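Side-chain contact in uncharacterized protein (Leishmania major, PDB 2B4W), which is of unknown function but belongs to the DUF1861 family, whose clan suggests a fold akin to that of beta-fructosidases: residues E64-G67 with K68-T72. Sequence-based numbering, arbitrary orientation.
Sequences EETG and KDEFT
Glu64 and Thr72 face each other as a hydrogen-bonded pair in a tight beta hairpin that carries a classic bulge. Thr72 N gives a nearly straight bond to Glu64 O at 2.7 Å, and Glu64 N returns one to Thr72 O. Nearer the turn the pairing slips by one residue. Thr66 and Gly67 both face Glu70, and Glu70 O takes a bond from Thr66 N (2.7 Å) and a weak one from Gly67 N. The CA of Glu65 adds a CA-H...O contact to the same oxygen. A type II turn from Gly67 to Glu70 closes the hairpin through Glu70 N and Gly67 O. Here the donor stands above the carbonyl plane, 63° out of it.

Glu65 and Phe71 form the non-hydrogen-bonded pair, side by side on one face of the sheet; the Phe71 ring is buried. It lies obliquely against the backbone of Glu65, with CD1 3.4 Å from Glu65 N and CE1 3.8 Å from Glu65 CB. With chi1 at -76°, CG is anti to the carbonyl carbon, and this carries the ring across to Glu65. Thr43 and Ile45 of strand 42-50 also touch this ring.

Thr72, Thr66 and Glu70 meet on the other face. The side chains of Thr66 and Thr72 cross at about a right angle, the methyl CG2 of Thr66 lying 3.4 Å from Thr72 OG1. Glu70 OE2 is modelled too close to Thr66 OG1 for that approach to be trusted.

Strand 42-50 flanks one side of the hairpin and strand 16-23 the other, within one mixed sheet. Glu64 OE2 makes a salt bridge with Lys42, and Asp69 OD1 one with Arg290. Across the turn, a water donates to Glu65 OE2 at 2.7 Å and accepts from Asp69 N at 2.8 Å.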
loop_
_atom_site.group_PDB
_atom_site.type_symbol
_atom_site.label_atom_id
_atom_site.label_comp_id
_atom_site.label_asym_id
_atom_site.label_seq_id
_atom_site.Cartn_x
_atom_site.Cartn_y
_atom_site.Cartn_z
ATOM N N GLU A 64 11.629 2.135 -12.904
ATOM C CA GLU A 64 12.179 0.892 -13.397
ATOM C C GLU A 64 13.390 0.496 -12.555
ATOM O O GLU A 64 14.354 1.236 -12.328
ATOM C CB GLU A 64 12.570 0.987 -14.872
ATOM C CG GLU A 64 12.915 -0.340 -15.532
ATOM C CD GLU A 64 13.490 -0.165 -16.927
ATOM O OE1 GLU A 64 12.874 0.518 -17.775
ATOM O OE2 GLU A 64 14.578 -0.725 -17.185
ATOM N N GLU A 65 13.323 -0.741 -12.061
ATOM C CA GLU A 65 14.478 -1.338 -11.422
ATOM C C GLU A 65 15.714 -1.291 -12.307
ATOM O O GLU A 65 15.770 -1.819 -13.424
ATOM C CB GLU A 65 14.193 -2.810 -11.071
ATOM C CG GLU A 65 15.389 -3.445 -10.379
ATOM C CD GLU A 65 15.112 -4.870 -9.909
ATOM O OE1 GLU A 65 15.308 -5.814 -10.700
ATOM O OE2 GLU A 65 14.706 -5.040 -8.739
ATOM N N THR A 66 16.798 -0.663 -11.843
ATOM C CA THR A 66 18.009 -0.734 -12.650
ATOM C C THR A 66 19.189 -1.274 -11.835
ATOM O O THR A 66 20.322 -1.128 -12.311
ATOM C CB THR A 66 18.471 0.629 -13.209
ATOM O OG1 THR A 66 18.977 1.332 -12.070
ATOM C CG2 THR A 66 17.351 1.421 -13.830
ATOM N N GLY A 67 18.925 -1.865 -10.688
ATOM C CA GLY A 67 19.923 -2.504 -9.827
ATOM C C GLY A 67 19.254 -3.040 -8.578
ATOM O O GLY A 67 18.068 -2.778 -8.367
ATOM N N LYS A 68 19.961 -3.752 -7.719
ATOM C CA LYS A 68 19.363 -4.273 -6.495
ATOM C C LYS A 68 18.918 -3.117 -5.615
ATOM O O LYS A 68 19.776 -2.315 -5.245
ATOM C CB LYS A 68 20.350 -5.179 -5.748
ATOM C CG LYS A 68 19.683 -6.037 -4.677
ATOM C CD LYS A 68 20.557 -6.223 -3.457
ATOM C CE LYS A 68 19.989 -7.206 -2.450
ATOM N NZ LYS A 68 21.001 -7.671 -1.457
ATOM N N ASP A 69 17.629 -3.003 -5.310
ATOM C CA ASP A 69 17.050 -1.901 -4.529
ATOM C C ASP A 69 17.375 -0.525 -5.109
ATOM O O ASP A 69 17.417 0.498 -4.429
ATOM C CB ASP A 69 17.477 -2.027 -3.064
ATOM C CG ASP A 69 17.067 -3.362 -2.469
ATOM O OD1 ASP A 69 15.889 -3.770 -2.580
ATOM O OD2 ASP A 69 17.921 -4.037 -1.857
ATOM N N GLU A 70 17.548 -0.458 -6.431
ATOM C CA GLU A 70 17.781 0.741 -7.203
ATOM C C GLU A 70 16.788 0.874 -8.361
ATOM O O GLU A 70 16.565 0.001 -9.201
ATOM C CB GLU A 70 19.195 0.798 -7.788
ATOM C CG GLU A 70 19.386 2.051 -8.661
ATOM C CD GLU A 70 20.706 1.943 -9.414
ATOM O OE1 GLU A 70 21.759 1.965 -8.747
ATOM O OE2 GLU A 70 20.714 1.822 -10.651
ATOM N N PHE A 71 16.163 2.042 -8.399
ATOM C CA PHE A 71 15.035 2.372 -9.249
ATOM C C PHE A 71 15.237 3.689 -9.974
ATOM O O PHE A 71 15.513 4.731 -9.368
ATOM C CB PHE A 71 13.762 2.391 -8.371
ATOM C CG PHE A 71 13.292 0.974 -8.037
ATOM C CD1 PHE A 71 12.437 0.334 -8.912
ATOM C CD2 PHE A 71 13.703 0.342 -6.887
ATOM C CE1 PHE A 71 12.012 -0.953 -8.643
ATOM C CE2 PHE A 71 13.285 -0.944 -6.595
ATOM C CZ PHE A 71 12.436 -1.571 -7.479
ATOM N N THR A 72 15.095 3.665 -11.303
ATOM C CA THR A 72 15.269 4.902 -12.062
ATOM C C THR A 72 13.964 5.376 -12.690
ATOM O O THR A 72 13.175 4.644 -13.282
ATOM C CB THR A 72 16.327 4.763 -13.168
ATOM O OG1 THR A 72 17.603 4.527 -12.590
ATOM C CG2 THR A 72 16.501 6.061 -13.925
HETATM O O HOH W 1 15.639 -4.789 -6.250
#